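Local coordinates for terminal oxygenase component of carbazole 1,9a-dioxygenase (Sphingomonas, PDB 3GKQ), which is the terminal oxygenase component of carbazole 1,9a-dioxygenase, probably passing electrons from its Rieske [2Fe-2S] cluster to a mononuclear non-haem iron for dioxygenation of the aromatic substrate, at residues Leu26-His31 against Arg375-Arg380; Tyr33-Ser38 against Val49-Glu54; Arg71-Gly76 against Trp98-Asp103; Arg75-Ser80 against Ser92-Gly97. All coordinates share one frame; numbering follows the deposited sequence.

Overall arrangement
Followed from the N terminus, the chain makes contact 1 as it leaves helix 19-23, but that loop closes only after helix 361-373, when the C-terminal tail returns to lie against residues 26-31. The other three contacts fall within this long loop. Contact 2 closes first, bringing strand 31-35 against strand 47-51, and it touches contact 1 through F28 and Y33 and through Q378 and E54. Contacts 3 and 4 come later and share R75 and G76, their centres about 7 Å apart. Contact 4 sets the continuation of the first ligand loop against the second and closes just before contact 3, which sets the first ligand loop against strand 98-101. Both also touch a second subunit.

Contact 1 (Leu26-His31 against Arg375-Arg380); sequences LGFRNH and RGIQTR
Residues 26-31 and 375-380 run past each other with F28 opposite I377 in a single beta bridge, where R29 N donates to G376 O (2.7 Å) and Q378 N to G27 O (3.1 Å). N30 ND2 bonds R375 O at 2.9 Å, while H31 NE2 accepts from R375 N at 3.0 Å, the donor 24° out of the ring plane. The same H31 ring carries R375 CD over one face, a CH-pi contact, and the R375 guanidinium goes on to E150. R29, its CG anti to the backbone N (chi1 -167°) and its chain extended, sends NH1 onto an in-plane lone pair of Q378 OE1 (2.8 Å), the two flat groups nearly coplanar. E54 binds both R29 NH1 and Q378 NE2. L26 CB packs on Q378 CG (3.9 Å) and L26 CD2 on R380 CD. A water joins L26 N, G27 O and Q378 O. A C-terminal tail is thereby bridged to the loop entering strand 31-35, where N30 and H31 form a G1 beta bulge opposite V140.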
loop_
_atom_site.group_PDB
_atom_site.type_symbol
_atom_site.label_atom_id
_atom_site.label_comp_id
_atom_site.label_asym_id
_atom_site.label_seq_id
_atom_site.Cartn_x
_atom_site.Cartn_y
_atom_site.Cartn_z
ATOM N N LEU A 26 12.769 0.770 16.371
ATOM C CA LEU A 26 12.164 2.066 16.652
ATOM C C LEU A 26 13.072 2.970 17.483
ATOM O O LEU A 26 12.653 4.027 17.951
ATOM C CB LEU A 26 10.824 1.849 17.356
ATOM C CG LEU A 26 9.627 2.694 16.922
ATOM C CD1 LEU A 26 9.598 2.870 15.408
ATOM C CD2 LEU A 26 8.358 2.012 17.413
ATOM N N GLY A 27 14.321 2.554 17.666
ATOM C CA GLY A 27 15.258 3.363 18.417
ATOM C C GLY A 27 15.377 3.018 19.887
ATOM O O GLY A 27 14.799 2.037 20.366
ATOM N N PHE A 28 16.124 3.845 20.609
ATOM C CA PHE A 28 16.344 3.627 22.029
ATOM C C PHE A 28 15.533 4.572 22.907
ATOM O O PHE A 28 15.564 5.797 22.724
ATOM C CB PHE A 28 17.829 3.768 22.347
ATOM C CG PHE A 28 18.700 2.789 21.613
ATOM C CD1 PHE A 28 18.423 1.423 21.656
ATOM C CD2 PHE A 28 19.818 3.228 20.903
ATOM C CE1 PHE A 28 19.250 0.506 21.009
ATOM C CE2 PHE A 28 20.652 2.319 20.252
ATOM C CZ PHE A 28 20.369 0.956 20.305
ATOM N N ARG A 29 14.808 3.988 23.857
ATOM C CA ARG A 29 13.975 4.747 24.778
ATOM C C ARG A 29 14.831 5.278 25.928
ATOM O O ARG A 29 15.892 4.722 26.240
ATOM C CB ARG A 29 12.852 3.850 25.320
ATOM C CG ARG A 29 11.733 4.603 26.042
ATOM C CD ARG A 29 10.593 3.667 26.480
ATOM N NE ARG A 29 9.518 4.406 27.140
ATOM C CZ ARG A 29 8.712 5.275 26.530
ATOM N NH1 ARG A 29 8.844 5.523 25.231
ATOM N NH2 ARG A 29 7.778 5.916 27.227
ATOM N N ASN A 30 14.367 6.362 26.545
ATOM C CA ASN A 30 15.063 7.002 27.662
ATOM C C ASN A 30 16.327 7.765 27.247
ATOM O O ASN A 30 17.355 7.709 27.922
ATOM C CB ASN A 30 15.385 5.966 28.744
ATOM C CG ASN A 30 14.127 5.364 29.358
ATOM O OD1 ASN A 30 13.259 6.088 29.850
ATOM N ND2 ASN A 30 14.021 4.040 29.324
ATOM N N HIS A 31 16.230 8.490 26.135
ATOM C CA HIS A 31 17.331 9.294 25.614
ATOM C C HIS A 31 16.758 10.584 25.027
ATOM O O HIS A 31 15.564 10.651 24.712
ATOM C CB HIS A 31 18.075 8.544 24.504
ATOM C CG HIS A 31 18.921 7.407 24.990
ATOM N ND1 HIS A 31 20.190 7.586 25.499
ATOM C CD2 HIS A 31 18.690 6.073 25.018
ATOM C CE1 HIS A 31 20.705 6.412 25.816
ATOM N NE2 HIS A 31 19.815 5.476 25.534
ATOM N N ARG A 375 19.586 2.884 26.988
ATOM C CA ARG A 375 18.742 2.882 28.175
ATOM C C ARG A 375 17.351 2.289 27.968
ATOM O O ARG A 375 16.427 2.576 28.734
ATOM C CB ARG A 375 18.628 4.310 28.713
ATOM C CG ARG A 375 19.970 4.918 29.116
ATOM C CD ARG A 375 19.816 6.399 29.421
ATOM N NE ARG A 375 21.082 7.046 29.750
ATOM C CZ ARG A 375 21.576 7.150 30.979
ATOM N NH1 ARG A 375 20.912 6.643 32.014
ATOM N NH2 ARG A 375 22.724 7.786 31.177
ATOM N N GLY A 376 17.200 1.463 26.937
ATOM C CA GLY A 376 15.910 0.843 26.688
ATOM C C GLY A 376 15.560 0.722 25.220
ATOM O O GLY A 376 15.927 1.576 24.411
ATOM N N ILE A 377 14.843 -0.344 24.878
ATOM C CA ILE A 377 14.423 -0.585 23.506
ATOM C C ILE A 377 13.002 -0.057 23.316
ATOM O O ILE A 377 12.067 -0.542 23.951
ATOM C CB ILE A 377 14.413 -2.095 23.178
ATOM C CG1 ILE A 377 15.760 -2.732 23.552
ATOM C CG2 ILE A 377 14.083 -2.304 21.705
ATOM C CD1 ILE A 377 16.958 -2.135 22.850
ATOM N N GLN A 378 12.841 0.937 22.452
ATOM C CA GLN A 378 11.518 1.489 22.191
ATOM C C GLN A 378 10.684 0.410 21.502
ATOM O O GLN A 378 11.152 -0.229 20.566
ATOM C CB GLN A 378 11.617 2.710 21.272
ATOM C CG GLN A 378 10.267 3.301 20.887
ATOM C CD GLN A 378 9.666 4.148 21.996
ATOM O OE1 GLN A 378 10.069 4.049 23.155
ATOM N NE2 GLN A 378 8.695 4.984 21.644
ATOM N N THR A 379 9.454 0.208 21.964
ATOM C CA THR A 379 8.576 -0.795 21.365
ATOM C C THR A 379 7.178 -0.228 21.184
ATOM O O THR A 379 6.760 0.650 21.938
ATOM C CB THR A 379 8.441 -2.043 22.256
ATOM O OG1 THR A 379 7.795 -1.678 23.482
ATOM C CG2 THR A 379 9.806 -2.642 22.561
ATOM N N ARG A 380 6.454 -0.726 20.185
ATOM C CA ARG A 380 5.089 -0.268 19.956
ATOM C C ARG A 380 4.165 -1.480 19.965
ATOM O O ARG A 380 4.336 -2.414 19.176
ATOM C CB ARG A 380 4.981 0.501 18.630
ATOM C CG ARG A 380 4.909 -0.341 17.363
ATOM C CD ARG A 380 5.104 0.546 16.134
ATOM N NE ARG A 380 4.316 1.773 16.207
ATOM C CZ ARG A 380 4.478 2.819 15.400
ATOM N NH1 ARG A 380 5.403 2.796 14.448
ATOM N NH2 ARG A 380 3.714 3.895 15.548
HETATM O O HOH W 1 13.325 0.172 19.116
#

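Contact 2 (Tyr33-Ser38 against Val49-Glu54); sequences YPVRLS and VQLLGE
V49, Y33 and V35 bury the most surface here, and each meets its partner in a different way, with no hydrogen bond passing between the segments. V49 reaches tip to tip with R36: its CG1 methyl lies over one face of the guanidinium, 3.2 Å from R36 NH1. Bends at chi2 and chi3 of R36 turn that face to the valine. Y33 offers a ring face instead. L52 CD1 sits 13° off the normal and 3.9 Å from the centroid of the Y33 ring, a CH-pi contact over its centre, while L52 CD2 approaches Y33 CE2. The phenol oxygen bonds to F28 O, which helps fix the ring. Between these two ends, V35 CG1 packs 3.5 Å from L51 CD1, and L51 CD1 also touches Y33 CB at 3.9 Å. L51 CG takes the crowded position between its backbone N and carbonyl carbon (chi1 75°), which puts CD1 against both. L51 and L52 open a type I' turn ending at E54, the tight hairpin joining strands 47-51 and 54-61. Strand 31-35 belongs to another sheet, making this largely apolar packing, with one arginine at its end, between two antiparallel sheets of the Rieske domain.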
loop_
_atom_site.group_PDB
_atom_site.type_symbol
_atom_site.label_atom_id
_atom_site.label_comp_id
_atom_site.label_asym_id
_atom_site.label_seq_id
_atom_site.Cartn_x
_atom_site.Cartn_y
_atom_site.Cartn_z
ATOM N N TYR A 33 16.455 13.418 22.071
ATOM C CA TYR A 33 16.483 13.441 20.617
ATOM C C TYR A 33 16.063 14.816 20.113
ATOM O O TYR A 33 15.095 15.390 20.603
ATOM C CB TYR A 33 15.503 12.414 20.042
ATOM C CG TYR A 33 15.884 10.966 20.253
ATOM C CD1 TYR A 33 16.769 10.320 19.385
ATOM C CD2 TYR A 33 15.351 10.235 21.315
ATOM C CE1 TYR A 33 17.108 8.979 19.567
ATOM C CE2 TYR A 33 15.681 8.900 21.509
ATOM C CZ TYR A 33 16.559 8.277 20.631
ATOM O OH TYR A 33 16.882 6.958 20.825
ATOM N N PRO A 34 16.796 15.367 19.136
ATOM C CA PRO A 34 16.439 16.679 18.589
ATOM C C PRO A 34 15.324 16.415 17.575
ATOM O O PRO A 34 15.382 15.428 16.843
ATOM C CB PRO A 34 17.736 17.138 17.930
ATOM C CG PRO A 34 18.327 15.848 17.430
ATOM C CD PRO A 34 18.087 14.898 18.595
ATOM N N VAL A 35 14.312 17.274 17.522
ATOM C CA VAL A 35 13.212 17.042 16.593
ATOM C C VAL A 35 12.929 18.173 15.617
ATOM O O VAL A 35 12.336 17.950 14.559
ATOM C CB VAL A 35 11.899 16.741 17.347
ATOM C CG1 VAL A 35 12.059 15.483 18.179
ATOM C CG2 VAL A 35 11.524 17.923 18.237
ATOM N N ARG A 36 13.359 19.383 15.959
ATOM C CA ARG A 36 13.097 20.524 15.094
ATOM C C ARG A 36 14.076 21.663 15.397
ATOM O O ARG A 36 14.702 21.695 16.461
ATOM C CB ARG A 36 11.652 20.993 15.331
ATOM C CG ARG A 36 10.907 21.497 14.106
ATOM C CD ARG A 36 9.882 20.497 13.582
ATOM N NE ARG A 36 10.510 19.351 12.942
ATOM C CZ ARG A 36 9.851 18.374 12.328
ATOM N NH1 ARG A 36 8.525 18.394 12.259
ATOM N NH2 ARG A 36 10.521 17.371 11.781
ATOM N N LEU A 37 14.223 22.584 14.450
ATOM C CA LEU A 37 15.094 23.737 14.647
ATOM C C LEU A 37 14.286 24.743 15.463
ATOM O O LEU A 37 13.075 24.856 15.278
ATOM C CB LEU A 37 15.482 24.352 13.297
ATOM C CG LEU A 37 16.174 23.418 12.301
ATOM C CD1 LEU A 37 16.391 24.133 10.979
ATOM C CD2 LEU A 37 17.495 22.946 12.880
ATOM N N SER A 38 14.946 25.465 16.365
ATOM C CA SER A 38 14.261 26.450 17.201
ATOM C C SER A 38 13.345 27.378 16.409
ATOM O O SER A 38 12.222 27.661 16.827
ATOM C CB SER A 38 15.277 27.297 17.976
ATOM O OG SER A 38 15.925 26.537 18.978
ATOM N N VAL A 49 4.998 16.814 15.551
ATOM C CA VAL A 49 6.175 16.053 15.147
ATOM C C VAL A 49 5.961 14.606 15.573
ATOM O O VAL A 49 5.068 14.307 16.374
ATOM C CB VAL A 49 7.483 16.556 15.828
ATOM C CG1 VAL A 49 7.800 17.987 15.400
ATOM C CG2 VAL A 49 7.345 16.463 17.336
ATOM N N GLN A 50 6.776 13.710 15.034
ATOM C CA GLN A 50 6.689 12.304 15.401
ATOM C C GLN A 50 8.101 11.758 15.525
ATOM O O GLN A 50 8.918 11.934 14.624
ATOM C CB GLN A 50 5.920 11.498 14.349
ATOM C CG GLN A 50 5.757 10.019 14.716
ATOM C CD GLN A 50 4.967 9.232 13.679
ATOM O OE1 GLN A 50 3.947 9.700 13.173
ATOM N NE2 GLN A 50 5.426 8.027 13.373
ATOM N N LEU A 51 8.397 11.127 16.655
ATOM C CA LEU A 51 9.710 10.533 16.855
ATOM C C LEU A 51 9.519 9.235 17.622
ATOM O O LEU A 51 8.694 9.156 18.539
ATOM C CB LEU A 51 10.647 11.470 17.629
ATOM C CG LEU A 51 10.440 11.642 19.133
ATOM C CD1 LEU A 51 11.648 12.350 19.732
ATOM C CD2 LEU A 51 9.166 12.421 19.396
ATOM N N LEU A 52 10.278 8.215 17.236
ATOM C CA LEU A 52 10.183 6.907 17.874
ATOM C C LEU A 52 8.755 6.369 17.879
ATOM O O LEU A 52 8.341 5.677 18.811
ATOM C CB LEU A 52 10.742 6.964 19.300
ATOM C CG LEU A 52 12.273 6.964 19.386
ATOM C CD1 LEU A 52 12.828 8.312 18.930
ATOM C CD2 LEU A 52 12.702 6.679 20.813
ATOM N N GLY A 53 8.007 6.695 16.826
ATOM C CA GLY A 53 6.636 6.233 16.699
ATOM C C GLY A 53 5.601 6.981 17.527
ATOM O O GLY A 53 4.415 6.667 17.461
ATOM N N GLU A 54 6.037 7.967 18.303
ATOM C CA GLU A 54 5.124 8.732 19.145
ATOM C C GLU A 54 4.793 10.100 18.546
ATOM O O GLU A 54 5.681 10.826 18.102
ATOM C CB GLU A 54 5.734 8.888 20.546
ATOM C CG GLU A 54 5.828 7.557 21.309
ATOM C CD GLU A 54 6.521 7.675 22.668
ATOM O OE1 GLU A 54 6.461 8.752 23.292
ATOM O OE2 GLU A 54 7.113 6.674 23.121
#

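Contact 3 (Arg71-Gly76 against Trp98-Asp103); sequences RCLHRG and WTYRWD. With FES (Fe2/s2 (inorganic) cluster), chain H.
H74 lies face to face with W98 in an offset stack on the indole's five-membered ring, the planes 11° apart. With H74 CG anti to the backbone N (chi1 -173°), the imidazole is laid over the indole face, and H74 CB adds a CH-pi contact over the centre of the six-membered ring, 3.7 Å from its centroid. R75 CG lies over the opposite face of the imidazole.

Metal coordination joins the same residues to the cluster. H74 ND1 binds one iron at 2.1 Å, while C72 SG binds the other at 2.3 Å; H96 and C93 complete the two-histidine, two-cysteine ligand set of a Rieske cluster.

Hydrogen bonding is concentrated on Y100. Its hydroxyl accepts from L73 N at 3.1 Å and also lies 3.1 Å from C72 SG, whose sulfur sits at the edge of the tyrosine ring. Within the loop, H74 N donates to the same C72 SG at 3.6 Å. Apolar packing fills the remainder: L73 CB touches W98 CZ3, and L73 CD1 lies against Y100 CE2.

At its far nitrogen, H74 NE2 bonds to D360 of the second subunit, which helps fix the ring and would probably influence the cluster potential. A polar N-H directed at a ligand sulfur would likewise be expected to stabilise the reduced cluster.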
loop_
_atom_site.group_PDB
_atom_site.type_symbol
_atom_site.label_atom_id
_atom_site.label_comp_id
_atom_site.label_asym_id
_atom_site.label_seq_id
_atom_site.Cartn_x
_atom_site.Cartn_y
_atom_site.Cartn_z
ATOM N N ARG A 71 -2.651 13.693 21.061
ATOM C CA ARG A 71 -3.859 12.878 21.004
ATOM C C ARG A 71 -4.768 13.178 22.187
ATOM O O ARG A 71 -4.332 13.140 23.339
ATOM C CB ARG A 71 -3.509 11.388 21.013
ATOM C CG ARG A 71 -4.728 10.491 20.876
ATOM C CD ARG A 71 -4.338 9.042 20.598
ATOM N NE ARG A 71 -3.772 8.388 21.770
ATOM C CZ ARG A 71 -3.234 7.170 21.754
ATOM N NH1 ARG A 71 -3.187 6.476 20.619
ATOM N NH2 ARG A 71 -2.754 6.639 22.872
ATOM N N CYS A 72 -6.031 13.460 21.901
ATOM C CA CYS A 72 -7.001 13.766 22.944
ATOM C C CYS A 72 -7.351 12.501 23.734
ATOM O O CYS A 72 -7.496 11.418 23.168
ATOM C CB CYS A 72 -8.269 14.366 22.319
ATOM S SG CYS A 72 -9.517 14.981 23.495
ATOM N N LEU A 73 -7.484 12.653 25.044
ATOM C CA LEU A 73 -7.814 11.541 25.924
ATOM C C LEU A 73 -9.247 11.057 25.769
ATOM O O LEU A 73 -9.568 9.928 26.143
ATOM C CB LEU A 73 -7.592 11.954 27.381
ATOM C CG LEU A 73 -6.173 12.352 27.774
ATOM C CD1 LEU A 73 -6.161 12.806 29.230
ATOM C CD2 LEU A 73 -5.237 11.165 27.562
ATOM N N HIS A 74 -10.103 11.913 25.220
ATOM C CA HIS A 74 -11.517 11.594 25.051
ATOM C C HIS A 74 -11.814 10.512 24.011
ATOM O O HIS A 74 -12.121 9.374 24.363
ATOM C CB HIS A 74 -12.296 12.867 24.699
ATOM C CG HIS A 74 -13.781 12.682 24.677
ATOM N ND1 HIS A 74 -14.617 13.467 23.909
ATOM C CD2 HIS A 74 -14.580 11.794 25.314
ATOM C CE1 HIS A 74 -15.864 13.063 24.070
ATOM N NE2 HIS A 74 -15.870 12.049 24.917
ATOM N N ARG A 75 -11.742 10.868 22.732
ATOM C CA ARG A 75 -12.020 9.910 21.666
ATOM C C ARG A 75 -10.780 9.602 20.831
ATOM O O ARG A 75 -10.870 9.044 19.736
ATOM C CB ARG A 75 -13.153 10.432 20.775
ATOM C CG ARG A 75 -14.450 10.757 21.528
ATOM C CD ARG A 75 -14.945 9.563 22.346
ATOM N NE ARG A 75 -15.120 8.372 21.521
ATOM C CZ ARG A 75 -16.202 8.108 20.798
ATOM N NH1 ARG A 75 -17.230 8.949 20.797
ATOM N NH2 ARG A 75 -16.251 7.005 20.057
ATOM N N GLY A 76 -9.625 9.992 21.356
ATOM C CA GLY A 76 -8.365 9.718 20.692
ATOM C C GLY A 76 -8.039 10.428 19.395
ATOM O O GLY A 76 -7.183 9.953 18.653
ATOM N N TRP A 98 -12.184 19.524 25.098
ATOM C CA TRP A 98 -11.442 19.188 26.313
ATOM C C TRP A 98 -10.221 20.096 26.230
ATOM O O TRP A 98 -9.564 20.168 25.190
ATOM C CB TRP A 98 -11.039 17.712 26.332
ATOM C CG TRP A 98 -12.159 16.791 26.762
ATOM C CD1 TRP A 98 -13.499 16.934 26.494
ATOM C CD2 TRP A 98 -12.024 15.548 27.461
ATOM N NE1 TRP A 98 -14.199 15.853 26.980
ATOM C CE2 TRP A 98 -13.318 14.989 27.575
ATOM C CE3 TRP A 98 -10.932 14.849 27.996
ATOM C CZ2 TRP A 98 -13.549 13.761 28.204
ATOM C CZ3 TRP A 98 -11.164 13.628 28.620
ATOM C CH2 TRP A 98 -12.461 13.097 28.720
ATOM N N THR A 99 -9.931 20.796 27.321
ATOM C CA THR A 99 -8.840 21.768 27.344
ATOM C C THR A 99 -7.679 21.399 28.258
ATOM O O THR A 99 -7.869 21.137 29.444
ATOM C CB THR A 99 -9.412 23.150 27.733
ATOM O OG1 THR A 99 -10.452 23.493 26.807
ATOM C CG2 THR A 99 -8.335 24.226 27.702
ATOM N N TYR A 100 -6.475 21.396 27.686
ATOM C CA TYR A 100 -5.263 21.024 28.410
ATOM C C TYR A 100 -4.209 22.127 28.449
ATOM O O TYR A 100 -4.075 22.898 27.503
ATOM C CB TYR A 100 -4.609 19.794 27.757
ATOM C CG TYR A 100 -5.553 18.678 27.345
ATOM C CD1 TYR A 100 -6.251 18.735 26.139
ATOM C CD2 TYR A 100 -5.713 17.550 28.146
ATOM C CE1 TYR A 100 -7.086 17.680 25.739
ATOM C CE2 TYR A 100 -6.541 16.497 27.759
ATOM C CZ TYR A 100 -7.220 16.565 26.558
ATOM O OH TYR A 100 -8.025 15.514 26.180
ATOM N N ARG A 101 -3.444 22.177 29.537
ATOM C CA ARG A 101 -2.369 23.156 29.665
ATOM C C ARG A 101 -1.117 22.604 28.989
ATOM O O ARG A 101 -0.811 21.410 29.113
ATOM C CB ARG A 101 -2.044 23.430 31.138
ATOM C CG ARG A 101 -3.064 24.286 31.893
ATOM C CD ARG A 101 -2.569 24.556 33.311
ATOM N NE ARG A 101 -1.292 25.270 33.324
ATOM C CZ ARG A 101 -1.164 26.594 33.255
ATOM N NH1 ARG A 101 -2.236 27.371 33.174
ATOM N NH2 ARG A 101 0.042 27.146 33.261
ATOM N N TRP A 102 -0.389 23.473 28.292
ATOM C CA TRP A 102 0.833 23.069 27.613
ATOM C C TRP A 102 1.940 22.659 28.577
ATOM O O TRP A 102 2.665 21.695 28.320
ATOM C CB TRP A 102 1.369 24.198 26.726
ATOM C CG TRP A 102 0.548 24.487 25.515
ATOM C CD1 TRP A 102 -0.343 25.509 25.349
ATOM C CD2 TRP A 102 0.551 23.753 24.283
ATOM N NE1 TRP A 102 -0.895 25.460 24.088
ATOM C CE2 TRP A 102 -0.364 24.390 23.412
ATOM C CE3 TRP A 102 1.238 22.615 23.829
ATOM C CZ2 TRP A 102 -0.611 23.929 22.115
ATOM C CZ3 TRP A 102 0.990 22.155 22.532
ATOM C CH2 TRP A 102 0.074 22.813 21.694
ATOM N N ASP A 103 2.074 23.383 29.687
ATOM C CA ASP A 103 3.146 23.081 30.627
ATOM C C ASP A 103 3.045 21.768 31.394
ATOM O O ASP A 103 4.071 21.166 31.702
ATOM C CB ASP A 103 3.370 24.255 31.604
ATOM C CG ASP A 103 2.151 24.575 32.456
ATOM O OD1 ASP A 103 1.118 23.884 32.351
ATOM O OD2 ASP A 103 2.241 25.538 33.247
HETATM FE FE1 FES H . -11.117 15.596 22.017
HETATM FE FE2 FES H . -13.722 14.799 22.495
HETATM S S1 FES H . -12.738 16.602 23.329
HETATM S S2 FES H . -12.131 13.832 21.116
#

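Contact 4 (Arg75-Ser80 against Ser92-Gly97); sequences RGVTLS and SCWYHG. With FES (Fe2/s2 (inorganic) cluster), chain H.
V77 CG1 stands anti to its carbonyl carbon (chi1 -58°) and W94 CG lies between its backbone N and carbonyl carbon (chi1 48°); together these turns bring valine and indole tip to tip in the Rieske [2Fe-2S] site, where the second ligand loop, Cys-X-X-His (C93 and H96), faces the continuation of the first, Cys-X-His. V77 CB comes 3.5 Å from W94 CZ2, V77 CG1 packs on Y95 CD2, and V77 CG2 lies 3.5 Å from C93 SG, an apolar wall beside the ligand sulfur. C93 SG binds one iron at 2.3 Å and accepts from Y95 N; H96 ND1 binds the other at 2.0 Å. Beside that iron R75 CG lies 3.9 Å from H96 CE1. R75 forms a salt bridge to E179 and a hydrogen bond to Y345 of the second subunit; H96 NE2 hydrogen-bonds D183 there, probably an electron route to the mononuclear iron. W94 NE1 donates to T78 O at 2.9 Å, the oxygen in the indole plane and the donor 36° above the carbonyl plane.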
loop_
_atom_site.group_PDB
_atom_site.type_symbol
_atom_site.label_atom_id
_atom_site.label_comp_id
_atom_site.label_asym_id
_atom_site.label_seq_id
_atom_site.Cartn_x
_atom_site.Cartn_y
_atom_site.Cartn_z
ATOM N N ARG A 75 -11.742 10.868 22.732
ATOM C CA ARG A 75 -12.020 9.910 21.666
ATOM C C ARG A 75 -10.780 9.602 20.831
ATOM O O ARG A 75 -10.870 9.044 19.736
ATOM C CB ARG A 75 -13.153 10.432 20.775
ATOM C CG ARG A 75 -14.450 10.757 21.528
ATOM C CD ARG A 75 -14.945 9.563 22.346
ATOM N NE ARG A 75 -15.120 8.372 21.521
ATOM C CZ ARG A 75 -16.202 8.108 20.798
ATOM N NH1 ARG A 75 -17.230 8.949 20.797
ATOM N NH2 ARG A 75 -16.251 7.005 20.057
ATOM N N GLY A 76 -9.625 9.992 21.356
ATOM C CA GLY A 76 -8.365 9.718 20.692
ATOM C C GLY A 76 -8.039 10.428 19.395
ATOM O O GLY A 76 -7.183 9.953 18.653
ATOM N N VAL A 77 -8.690 11.553 19.104
ATOM C CA VAL A 77 -8.379 12.264 17.871
ATOM C C VAL A 77 -7.020 12.938 17.997
ATOM O O VAL A 77 -6.493 13.105 19.103
ATOM C CB VAL A 77 -9.429 13.350 17.535
ATOM C CG1 VAL A 77 -10.812 12.720 17.426
ATOM C CG2 VAL A 77 -9.402 14.464 18.592
ATOM N N THR A 78 -6.453 13.313 16.857
ATOM C CA THR A 78 -5.169 13.992 16.836
ATOM C C THR A 78 -5.453 15.487 17.016
ATOM O O THR A 78 -6.114 16.102 16.184
ATOM C CB THR A 78 -4.452 13.748 15.495
ATOM O OG1 THR A 78 -4.176 12.346 15.358
ATOM C CG2 THR A 78 -3.147 14.530 15.429
ATOM N N LEU A 79 -4.961 16.064 18.108
ATOM C CA LEU A 79 -5.197 17.480 18.394
ATOM C C LEU A 79 -4.760 18.398 17.260
ATOM O O LEU A 79 -5.502 19.298 16.866
ATOM C CB LEU A 79 -4.478 17.887 19.682
ATOM C CG LEU A 79 -4.947 17.200 20.969
ATOM C CD1 LEU A 79 -3.972 17.506 22.105
ATOM C CD2 LEU A 79 -6.349 17.668 21.317
ATOM N N SER A 80 -3.565 18.153 16.727
ATOM C CA SER A 80 -3.014 18.972 15.649
ATOM C C SER A 80 -3.784 18.925 14.330
ATOM O O SER A 80 -3.446 19.657 13.400
ATOM C CB SER A 80 -1.542 18.610 15.397
ATOM O OG SER A 80 -1.402 17.286 14.903
ATOM N N SER A 92 -7.406 23.579 23.225
ATOM C CA SER A 92 -8.692 22.919 23.384
ATOM C C SER A 92 -8.926 22.002 22.188
ATOM O O SER A 92 -8.778 22.424 21.037
ATOM C CB SER A 92 -9.828 23.955 23.462
ATOM O OG SER A 92 -9.659 24.842 24.558
ATOM N N CYS A 93 -9.282 20.749 22.460
ATOM C CA CYS A 93 -9.547 19.800 21.386
ATOM C C CYS A 93 -10.674 20.340 20.528
ATOM O O CYS A 93 -11.690 20.829 21.038
ATOM C CB CYS A 93 -9.945 18.428 21.933
ATOM S SG CYS A 93 -10.235 17.185 20.622
ATOM N N TRP A 94 -10.483 20.235 19.220
ATOM C CA TRP A 94 -11.447 20.710 18.245
ATOM C C TRP A 94 -12.752 19.924 18.187
ATOM O O TRP A 94 -13.710 20.365 17.550
ATOM C CB TRP A 94 -10.805 20.696 16.860
ATOM C CG TRP A 94 -10.097 19.393 16.542
ATOM C CD1 TRP A 94 -8.795 19.076 16.816
ATOM C CD2 TRP A 94 -10.664 18.241 15.896
ATOM N NE1 TRP A 94 -8.513 17.797 16.374
ATOM C CE2 TRP A 94 -9.644 17.263 15.807
ATOM C CE3 TRP A 94 -11.935 17.941 15.384
ATOM C CZ2 TRP A 94 -9.854 16.002 15.222
ATOM C CZ3 TRP A 94 -12.148 16.683 14.801
ATOM C CH2 TRP A 94 -11.106 15.731 14.728
ATOM N N TYR A 95 -12.805 18.767 18.843
ATOM C CA TYR A 95 -14.012 17.951 18.791
ATOM C C TYR A 95 -15.028 18.278 19.895
ATOM O O TYR A 95 -16.149 18.691 19.598
ATOM C CB TYR A 95 -13.638 16.458 18.834
ATOM C CG TYR A 95 -14.675 15.527 18.230
ATOM C CD1 TYR A 95 -15.917 16.004 17.810
ATOM C CD2 TYR A 95 -14.422 14.156 18.105
ATOM C CE1 TYR A 95 -16.886 15.144 17.284
ATOM C CE2 TYR A 95 -15.386 13.283 17.583
ATOM C CZ TYR A 95 -16.610 13.784 17.177
ATOM O OH TYR A 95 -17.562 12.934 16.664
ATOM N N HIS A 96 -14.647 18.089 21.156
ATOM C CA HIS A 96 -15.554 18.375 22.270
ATOM C C HIS A 96 -14.969 19.373 23.269
ATOM O O HIS A 96 -15.404 19.440 24.419
ATOM C CB HIS A 96 -15.938 17.094 23.021
ATOM C CG HIS A 96 -16.402 15.981 22.134
ATOM N ND1 HIS A 96 -15.539 15.049 21.598
ATOM C CD2 HIS A 96 -17.638 15.653 21.689
ATOM C CE1 HIS A 96 -16.225 14.193 20.860
ATOM N NE2 HIS A 96 -17.500 14.536 20.898
ATOM N N GLY A 97 -13.962 20.121 22.829
ATOM C CA GLY A 97 -13.359 21.137 23.668
ATOM C C GLY A 97 -12.646 20.765 24.954
ATOM O O GLY A 97 -12.532 21.616 25.841
HETATM FE FE1 FES H . -11.117 15.596 22.017
HETATM FE FE2 FES H . -13.722 14.799 22.495
HETATM S S1 FES H . -12.738 16.602 23.329
HETATM S S2 FES H . -12.131 13.832 21.116
#